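Local coordinates for SAM dependent methyltransferase (Aquifex aeolicus, PDB 3DH0), which binds S-adenosylmethionine and probably transfers its methyl group to an acceptor substrate, at residues A[137-151]-A[180-192]. Sequence-based numbering, arbitrary orientation.
Sequences AYLAIIDWKKEERDK and EVGKYCFGVYAMI
Tyr184 lies against three consecutive residues of the loop that follows strand 137-144. Lys151 CG sits over the centre of one ring face, a CH-pi contact 3.8 Å from the centroid, while Arg149 CB meets the ring edge near its plane. At the far end Tyr184 OH donates to Asp150 OD2 (3.0 Å), met from above the carboxylate plane. Tyr184 CB in turn abuts the edge of the Trp144 indole, whose side chain is about 6 Å from the bound S-adenosylmethionine. With a serine in place of Tyr184, Lys151 would probably lose the surface on which it lies, and the short side chain would probably not reach Asp150. The loop is also tied internally: Arg149 NE and NH2 both grip Lys145 O side-on, and NH2 has a second partner in Pro153 O.

Bends at chi2 and chi3 bring the Lys145 chain back to the tight turn joining strands 174-181 and 185-191, where NZ reaches Cys185 O at 2.9 Å, on the opposite face of that carbonyl from Val181 N. Phe186 CG stands between its backbone N and carbonyl carbon (chi1 60°), which sets one ring face against Asp143 O, 3.5 Å from the ring plane and offset toward the rim.

Beyond, strands 137-144 and 185-191 run antiparallel, from the Lys145 N to Tyr184 O bond through to Ile192 N and Ala137 O (2.9 Å). Ile141 and Val188 lie side by side, both touching Leu168 of helix 161-170; on the other sheet face Met191 CE lies over one face of the Tyr138 ring. Strand 107-113 flanks 137-144 in parallel. Strand 185-191, antiparallel and inserted between 137-144 and 174-181, gives the order 3-2-1-4-5-7-6, hallmark of the class I, Rossmann-like methyltransferase fold.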
ATOM      1  N   ALA A 137      10.818  -3.229  10.426  1.00 43.46           N
ATOM      2  CA  ALA A 137       9.712  -3.061   9.470  1.00 40.83           C
ATOM      3  C   ALA A 137       8.341  -3.665   9.724  1.00 39.24           C
ATOM      4  O   ALA A 137       8.210  -4.853  10.037  1.00 38.59           O
ATOM      5  CB  ALA A 137      10.179  -3.480   8.069  1.00 40.51           C
ATOM      6  N   TYR A 138       7.322  -2.819   9.545  1.00 37.51           N
ATOM      7  CA  TYR A 138       5.914  -3.213   9.697  1.00 35.93           C
ATOM      8  C   TYR A 138       5.265  -3.263   8.313  1.00 33.14           C
ATOM      9  O   TYR A 138       5.557  -2.437   7.454  1.00 32.66           O
ATOM     10  CB  TYR A 138       5.118  -2.200  10.532  1.00 38.42           C
ATOM     11  CG  TYR A 138       5.733  -1.751  11.839  1.00 42.04           C
ATOM     12  CD1 TYR A 138       6.822  -0.875  11.855  1.00 43.79           C
ATOM     13  CD2 TYR A 138       5.167  -2.125  13.064  1.00 43.35           C
ATOM     14  CE1 TYR A 138       7.326  -0.372  13.051  1.00 46.00           C
ATOM     15  CE2 TYR A 138       5.662  -1.627  14.275  1.00 45.94           C
ATOM     16  CZ  TYR A 138       6.741  -0.745  14.259  1.00 47.17           C
ATOM     17  OH  TYR A 138       7.203  -0.189  15.440  1.00 48.04           O
ATOM     18  N   LEU A 139       4.380  -4.227   8.105  1.00 30.23           N
ATOM     19  CA  LEU A 139       3.681  -4.359   6.834  1.00 28.14           C
ATOM     20  C   LEU A 139       2.165  -4.151   7.012  1.00 28.12           C
ATOM     21  O   LEU A 139       1.511  -4.893   7.747  1.00 27.54           O
ATOM     22  CB  LEU A 139       3.960  -5.740   6.244  1.00 26.26           C
ATOM     23  CG  LEU A 139       3.125  -6.214   5.054  1.00 25.00           C
ATOM     24  CD1 LEU A 139       3.071  -5.164   3.969  1.00 25.17           C
ATOM     25  CD2 LEU A 139       3.733  -7.478   4.527  1.00 24.81           C
ATOM     26  N   ALA A 140       1.608  -3.142   6.346  1.00 26.80           N
ATOM     27  CA  ALA A 140       0.178  -2.864   6.447  1.00 25.44           C
ATOM     28  C   ALA A 140      -0.543  -3.130   5.132  1.00 24.68           C
ATOM     29  O   ALA A 140      -0.471  -2.334   4.206  1.00 25.44           O
ATOM     30  CB  ALA A 140      -0.037  -1.428   6.867  1.00 23.57           C
ATOM     31  N   ILE A 141      -1.260  -4.241   5.066  1.00 24.39           N
ATOM     32  CA  ILE A 141      -1.981  -4.606   3.853  1.00 24.22           C
ATOM     33  C   ILE A 141      -3.492  -4.419   4.005  1.00 23.91           C
ATOM     34  O   ILE A 141      -4.117  -5.027   4.868  1.00 22.83           O
ATOM     35  CB  ILE A 141      -1.670  -6.075   3.474  1.00 22.73           C
ATOM     36  CG1 ILE A 141      -0.160  -6.241   3.313  1.00 21.27           C
ATOM     37  CG2 ILE A 141      -2.401  -6.461   2.210  1.00 21.45           C
ATOM     38  CD1 ILE A 141       0.271  -7.624   2.958  1.00 21.90           C
ATOM     39  N   ILE A 142      -4.073  -3.577   3.157  1.00 25.27           N
ATOM     40  CA  ILE A 142      -5.512  -3.304   3.203  1.00 26.10           C
ATOM     41  C   ILE A 142      -6.230  -3.667   1.901  1.00 26.51           C
ATOM     42  O   ILE A 142      -5.844  -3.198   0.830  1.00 25.74           O
ATOM     43  CB  ILE A 142      -5.779  -1.802   3.516  1.00 24.90           C
ATOM     44  CG1 ILE A 142      -5.252  -1.460   4.911  1.00 25.38           C
ATOM     45  CG2 ILE A 142      -7.270  -1.496   3.428  1.00 23.52           C
ATOM     46  CD1 ILE A 142      -5.557  -0.044   5.367  1.00 25.23           C
ATOM     47  N   ASP A 143      -7.270  -4.493   1.987  1.00 27.84           N
ATOM     48  CA  ASP A 143      -8.011  -4.868   0.785  1.00 31.69           C
ATOM     49  C   ASP A 143      -9.503  -5.174   0.963  1.00 31.88           C
ATOM     50  O   ASP A 143      -9.985  -5.313   2.080  1.00 32.30           O
ATOM     51  CB  ASP A 143      -7.332  -6.050   0.090  1.00 33.19           C
ATOM     52  CG  ASP A 143      -7.260  -5.860  -1.415  1.00 36.16           C
ATOM     53  OD1 ASP A 143      -8.279  -5.420  -2.001  1.00 37.70           O
ATOM     54  OD2 ASP A 143      -6.194  -6.137  -2.011  1.00 37.35           O
ATOM     55  N   TRP A 144     -10.224  -5.282  -0.155  1.00 32.95           N
ATOM     56  CA  TRP A 144     -11.665  -5.568  -0.139  1.00 33.68           C
ATOM     57  C   TRP A 144     -11.957  -6.945   0.409  1.00 34.37           C
ATOM     58  O   TRP A 144     -11.121  -7.846   0.299  1.00 35.51           O
ATOM     59  CB  TRP A 144     -12.270  -5.523  -1.542  1.00 32.87           C
ATOM     60  CG  TRP A 144     -12.094  -4.254  -2.283  1.00 31.64           C
ATOM     61  CD1 TRP A 144     -11.179  -3.999  -3.262  1.00 31.04           C
ATOM     62  CD2 TRP A 144     -12.881  -3.069  -2.141  1.00 31.06           C
ATOM     63  NE1 TRP A 144     -11.352  -2.722  -3.743  1.00 32.19           N
ATOM     64  CE2 TRP A 144     -12.390  -2.131  -3.073  1.00 32.17           C
ATOM     65  CE3 TRP A 144     -13.954  -2.709  -1.321  1.00 30.73           C
ATOM     66  CZ2 TRP A 144     -12.946  -0.851  -3.203  1.00 31.24           C
ATOM     67  CZ3 TRP A 144     -14.502  -1.440  -1.450  1.00 29.45           C
ATOM     68  CH2 TRP A 144     -13.999  -0.529  -2.382  1.00 31.15           C
ATOM     69  N   LYS A 145     -13.163  -7.108   0.960  1.00 34.92           N
ATOM     70  CA  LYS A 145     -13.628  -8.378   1.525  1.00 34.84           C
ATOM     71  C   LYS A 145     -13.915  -9.332   0.359  1.00 34.86           C
ATOM     72  O   LYS A 145     -14.181  -8.881  -0.761  1.00 34.44           O
ATOM     73  CB  LYS A 145     -14.907  -8.142   2.342  1.00 34.96           C
ATOM     74  CG  LYS A 145     -14.860  -8.699   3.755  1.00 36.47           C
ATOM     75  CD  LYS A 145     -14.454  -7.653   4.785  1.00 37.16           C
ATOM     76  CE  LYS A 145     -15.673  -6.879   5.301  1.00 37.57           C
ATOM     77  NZ  LYS A 145     -15.309  -5.837   6.312  1.00 37.73           N
ATOM     78  N   LYS A 146     -13.867 -10.639   0.599  1.00 35.09           N
ATOM     79  CA  LYS A 146     -14.120 -11.571  -0.497  1.00 37.16           C
ATOM     80  C   LYS A 146     -15.551 -12.066  -0.531  1.00 39.05           C
ATOM     81  O   LYS A 146     -15.813 -13.254  -0.727  1.00 39.65           O
ATOM     82  CB  LYS A 146     -13.181 -12.788  -0.450  1.00 37.07           C
ATOM     83  CG  LYS A 146     -13.030 -13.476  -1.809  1.00 34.99           C
ATOM     84  CD  LYS A 146     -12.435 -14.865  -1.683  1.00 36.18           C
ATOM     85  CE  LYS A 146     -11.621 -15.251  -2.921  1.00 37.34           C
ATOM     86  NZ  LYS A 146     -12.338 -14.990  -4.200  1.00 40.07           N
ATOM     87  N   GLU A 147     -16.475 -11.141  -0.332  1.00 40.56           N
ATOM     88  CA  GLU A 147     -17.888 -11.446  -0.375  1.00 42.80           C
ATOM     89  C   GLU A 147     -18.411 -10.547  -1.473  1.00 44.66           C
ATOM     90  O   GLU A 147     -17.704 -10.277  -2.456  1.00 45.30           O
ATOM     91  CB  GLU A 147     -18.539 -11.085   0.952  1.00 43.00           C
ATOM     92  CG  GLU A 147     -18.393  -9.629   1.326  1.00 43.03           C
ATOM     93  CD  GLU A 147     -18.270  -9.454   2.820  1.00 44.54           C
ATOM     94  OE1 GLU A 147     -18.825  -8.467   3.350  1.00 46.15           O
ATOM     95  OE2 GLU A 147     -17.606 -10.302   3.462  1.00 44.19           O
ATOM     96  N   GLU A 148     -19.641 -10.075  -1.321  1.00 46.00           N
ATOM     97  CA  GLU A 148     -20.194  -9.183  -2.321  1.00 46.73           C
ATOM     98  C   GLU A 148     -20.609  -7.934  -1.597  1.00 46.53           C
ATOM     99  O   GLU A 148     -21.140  -7.991  -0.487  1.00 46.12           O
ATOM    100  CB  GLU A 148     -21.327  -9.881  -3.069  1.00 48.53           C
ATOM    101  CG  GLU A 148     -20.763 -11.057  -3.899  1.00 50.48           C
ATOM    102  CD  GLU A 148     -21.820 -11.866  -4.620  1.00 51.59           C
ATOM    103  OE1 GLU A 148     -22.781 -12.307  -3.938  1.00 52.86           O
ATOM    104  OE2 GLU A 148     -21.677 -12.071  -5.856  1.00 50.48           O
ATOM    105  N   ARG A 149     -20.311  -6.797  -2.212  1.00 47.29           N
ATOM    106  CA  ARG A 149     -20.588  -5.513  -1.587  1.00 47.78           C
ATOM    107  C   ARG A 149     -21.181  -4.529  -2.585  1.00 48.62           C
ATOM    108  O   ARG A 149     -20.906  -4.600  -3.791  1.00 47.83           O
ATOM    109  CB  ARG A 149     -19.274  -4.937  -1.029  1.00 47.90           C
ATOM    110  CG  ARG A 149     -18.401  -5.938  -0.264  1.00 47.18           C
ATOM    111  CD  ARG A 149     -16.922  -5.525  -0.266  1.00 46.15           C
ATOM    112  NE  ARG A 149     -16.077  -6.413  -1.075  1.00 46.01           N
ATOM    113  CZ  ARG A 149     -16.194  -6.578  -2.394  1.00 45.97           C
ATOM    114  NH1 ARG A 149     -17.129  -5.917  -3.075  1.00 45.55           N
ATOM    115  NH2 ARG A 149     -15.370  -7.401  -3.038  1.00 43.87           N
ATOM    116  N   ASP A 150     -21.972  -3.591  -2.081  1.00 49.48           N
ATOM    117  CA  ASP A 150     -22.580  -2.596  -2.953  1.00 51.94           C
ATOM    118  C   ASP A 150     -21.631  -1.423  -3.168  1.00 52.63           C
ATOM    119  O   ASP A 150     -22.058  -0.259  -3.141  1.00 52.67           O
ATOM    120  CB  ASP A 150     -23.894  -2.090  -2.349  1.00 52.51           C
ATOM    121  CG  ASP A 150     -23.753  -1.723  -0.881  1.00 52.96           C
ATOM    122  OD1 ASP A 150     -23.656  -2.662  -0.052  1.00 52.17           O
ATOM    123  OD2 ASP A 150     -23.728  -0.505  -0.575  1.00 52.20           O
ATOM    124  N   LYS A 151     -20.351  -1.732  -3.394  1.00 53.03           N
ATOM    125  CA  LYS A 151     -19.336  -0.696  -3.596  1.00 52.50           C
ATOM    126  C   LYS A 151     -17.959  -1.204  -4.056  1.00 51.76           C
ATOM    127  O   LYS A 151     -17.139  -0.414  -4.519  1.00 52.72           O
ATOM    128  CB  LYS A 151     -19.192   0.139  -2.305  1.00 52.34           C
ATOM    129  CG  LYS A 151     -17.824   0.784  -2.065  1.00 52.68           C
ATOM    130  CD  LYS A 151     -17.517   1.992  -2.975  1.00 53.65           C
ATOM    131  CE  LYS A 151     -16.060   2.469  -2.775  1.00 51.86           C
ATOM    132  NZ  LYS A 151     -15.711   3.767  -3.460  1.00 50.50           N
ATOM    133  N   GLU A 180     -11.349  -6.031  10.591  1.00 39.21           N
ATOM    134  CA  GLU A 180     -12.232  -5.519   9.554  1.00 39.56           C
ATOM    135  C   GLU A 180     -11.948  -4.024   9.416  1.00 39.69           C
ATOM    136  O   GLU A 180     -11.628  -3.358  10.393  1.00 39.43           O
ATOM    137  CB  GLU A 180     -13.695  -5.737   9.941  1.00 39.80           C
ATOM    138  CG  GLU A 180     -14.079  -7.199  10.119  1.00 42.58           C
ATOM    139  CD  GLU A 180     -15.589  -7.395  10.225  1.00 44.08           C
ATOM    140  OE1 GLU A 180     -16.281  -6.437  10.652  1.00 43.11           O
ATOM    141  OE2 GLU A 180     -16.074  -8.506   9.884  1.00 43.47           O
ATOM    142  N   VAL A 181     -12.058  -3.503   8.201  1.00 39.93           N
ATOM    143  CA  VAL A 181     -11.804  -2.095   7.956  1.00 39.96           C
ATOM    144  C   VAL A 181     -12.995  -1.471   7.244  1.00 41.11           C
ATOM    145  O   VAL A 181     -13.135  -1.569   6.017  1.00 41.27           O
ATOM    146  CB  VAL A 181     -10.515  -1.910   7.106  1.00 39.53           C
ATOM    147  CG1 VAL A 181     -10.327  -0.453   6.716  1.00 37.26           C
ATOM    148  CG2 VAL A 181      -9.311  -2.391   7.895  1.00 37.94           C
ATOM    149  N   GLY A 182     -13.867  -0.852   8.033  1.00 42.00           N
ATOM    150  CA  GLY A 182     -15.041  -0.195   7.494  1.00 42.12           C
ATOM    151  C   GLY A 182     -15.986  -0.911   6.536  1.00 42.83           C
ATOM    152  O   GLY A 182     -16.072  -0.542   5.366  1.00 45.08           O
ATOM    153  N   LYS A 183     -16.681  -1.941   6.995  1.00 41.53           N
ATOM    154  CA  LYS A 183     -17.669  -2.618   6.157  1.00 41.49           C
ATOM    155  C   LYS A 183     -17.318  -3.212   4.795  1.00 40.91           C
ATOM    156  O   LYS A 183     -17.976  -4.149   4.353  1.00 41.04           O
ATOM    157  CB  LYS A 183     -18.866  -1.681   5.952  1.00 42.51           C
ATOM    158  CG  LYS A 183     -19.821  -1.630   7.128  1.00 45.13           C
ATOM    159  CD  LYS A 183     -20.049  -0.211   7.648  1.00 47.08           C
ATOM    160  CE  LYS A 183     -20.933  -0.216   8.916  1.00 47.20           C
ATOM    161  NZ  LYS A 183     -21.108   1.144   9.532  1.00 47.43           N
ATOM    162  N   TYR A 184     -16.327  -2.678   4.098  1.00 40.54           N
ATOM    163  CA  TYR A 184     -16.018  -3.230   2.782  1.00 39.28           C
ATOM    164  C   TYR A 184     -14.655  -3.876   2.698  1.00 38.00           C
ATOM    165  O   TYR A 184     -14.415  -4.714   1.836  1.00 38.03           O
ATOM    166  CB  TYR A 184     -16.094  -2.145   1.703  1.00 41.23           C
ATOM    167  CG  TYR A 184     -17.451  -1.503   1.505  1.00 43.10           C
ATOM    168  CD1 TYR A 184     -17.750  -0.255   2.076  1.00 42.96           C
ATOM    169  CD2 TYR A 184     -18.417  -2.114   0.697  1.00 43.17           C
ATOM    170  CE1 TYR A 184     -18.979   0.375   1.834  1.00 44.01           C
ATOM    171  CE2 TYR A 184     -19.643  -1.502   0.454  1.00 44.96           C
ATOM    172  CZ  TYR A 184     -19.922  -0.254   1.019  1.00 45.32           C
ATOM    173  OH  TYR A 184     -21.123   0.366   0.733  1.00 44.04           O
ATOM    174  N   CYS A 185     -13.754  -3.480   3.585  1.00 36.61           N
ATOM    175  CA  CYS A 185     -12.409  -4.021   3.551  1.00 34.27           C
ATOM    176  C   CYS A 185     -11.972  -4.615   4.870  1.00 33.78           C
ATOM    177  O   CYS A 185     -12.686  -4.562   5.872  1.00 33.49           O
ATOM    178  CB  CYS A 185     -11.422  -2.921   3.182  1.00 33.18           C
ATOM    179  SG  CYS A 185     -12.100  -1.682   2.105  1.00 32.26           S
ATOM    180  N   PHE A 186     -10.777  -5.191   4.834  1.00 33.50           N
ATOM    181  CA  PHE A 186     -10.142  -5.766   6.000  1.00 33.27           C
ATOM    182  C   PHE A 186      -8.711  -5.236   6.006  1.00 32.99           C
ATOM    183  O   PHE A 186      -8.287  -4.556   5.079  1.00 32.85           O
ATOM    184  CB  PHE A 186     -10.168  -7.292   5.940  1.00 31.51           C
ATOM    185  CG  PHE A 186      -9.472  -7.872   4.753  1.00 33.00           C
ATOM    186  CD1 PHE A 186      -8.085  -7.892   4.686  1.00 33.29           C
ATOM    187  CD2 PHE A 186     -10.206  -8.418   3.706  1.00 33.53           C
ATOM    188  CE1 PHE A 186      -7.438  -8.451   3.591  1.00 33.66           C
ATOM    189  CE2 PHE A 186      -9.574  -8.979   2.605  1.00 33.54           C
ATOM    190  CZ  PHE A 186      -8.189  -8.997   2.544  1.00 33.78           C
ATOM    191  N   GLY A 187      -7.975  -5.522   7.063  1.00 33.36           N
ATOM    192  CA  GLY A 187      -6.609  -5.060   7.137  1.00 32.27           C
ATOM    193  C   GLY A 187      -5.806  -6.122   7.838  1.00 32.62           C
ATOM    194  O   GLY A 187      -6.344  -6.915   8.599  1.00 31.42           O
ATOM    195  N   VAL A 188      -4.515  -6.161   7.557  1.00 34.07           N
ATOM    196  CA  VAL A 188      -3.650  -7.132   8.197  1.00 34.69           C
ATOM    197  C   VAL A 188      -2.385  -6.449   8.691  1.00 34.73           C
ATOM    198  O   VAL A 188      -1.787  -5.634   8.003  1.00 35.04           O
ATOM    199  CB  VAL A 188      -3.320  -8.314   7.251  1.00 33.24           C
ATOM    200  CG1 VAL A 188      -3.317  -7.848   5.825  1.00 33.30           C
ATOM    201  CG2 VAL A 188      -1.985  -8.926   7.626  1.00 31.77           C
ATOM    202  N   TYR A 189      -2.017  -6.789   9.913  1.00 35.26           N
ATOM    203  CA  TYR A 189      -0.862  -6.241  10.595  1.00 37.34           C
ATOM    204  C   TYR A 189       0.212  -7.304  10.549  1.00 36.75           C
ATOM    205  O   TYR A 189       0.018  -8.408  11.055  1.00 36.72           O
ATOM    206  CB  TYR A 189      -1.268  -5.958  12.037  1.00 41.97           C
ATOM    207  CG  TYR A 189      -0.353  -5.089  12.864  1.00 45.80           C
ATOM    208  CD1 TYR A 189       0.725  -5.633  13.579  1.00 47.34           C
ATOM    209  CD2 TYR A 189      -0.639  -3.740  13.031  1.00 47.13           C
ATOM    210  CE1 TYR A 189       1.478  -4.838  14.453  1.00 48.41           C
ATOM    211  CE2 TYR A 189       0.103  -2.947  13.891  1.00 49.15           C
ATOM    212  CZ  TYR A 189       1.151  -3.492  14.603  1.00 49.12           C
ATOM    213  OH  TYR A 189       1.842  -2.670  15.479  1.00 50.23           O
ATOM    214  N   ALA A 190       1.345  -6.986   9.939  1.00 35.79           N
ATOM    215  CA  ALA A 190       2.422  -7.954   9.854  1.00 34.95           C
ATOM    216  C   ALA A 190       3.764  -7.291  10.056  1.00 35.03           C
ATOM    217  O   ALA A 190       3.960  -6.128   9.702  1.00 33.74           O
ATOM    218  CB  ALA A 190       2.383  -8.653   8.515  1.00 34.59           C
ATOM    219  N   MET A 191       4.690  -8.038  10.642  1.00 37.26           N
ATOM    220  CA  MET A 191       6.034  -7.531  10.892  1.00 38.37           C
ATOM    221  C   MET A 191       7.046  -8.391  10.141  1.00 38.39           C
ATOM    222  O   MET A 191       6.970  -9.625  10.143  1.00 37.68           O
ATOM    223  CB  MET A 191       6.330  -7.524  12.401  1.00 37.87           C
ATOM    224  CG  MET A 191       7.672  -6.926  12.768  1.00 39.86           C
ATOM    225  SD  MET A 191       7.918  -6.746  14.562  1.00 40.90           S
ATOM    226  CE  MET A 191       7.755  -4.956  14.733  1.00 40.09           C
ATOM    227  N   ILE A 192       7.989  -7.728   9.485  1.00 39.48           N
ATOM    228  CA  ILE A 192       9.007  -8.437   8.739  1.00 41.31           C
ATOM    229  C   ILE A 192      10.144  -8.934   9.618  1.00 42.59           C
ATOM    230  O   ILE A 192      10.709  -8.185  10.429  1.00 41.88           O
ATOM    231  CB  ILE A 192       9.530  -7.562   7.607  1.00 42.47           C
ATOM    232  CG1 ILE A 192       8.565  -7.701   6.427  1.00 42.37           C
ATOM    233  CG2 ILE A 192      10.980  -7.920   7.264  1.00 41.76           C
ATOM    234  CD1 ILE A 192       9.007  -7.014   5.167  1.00 43.87           C
TER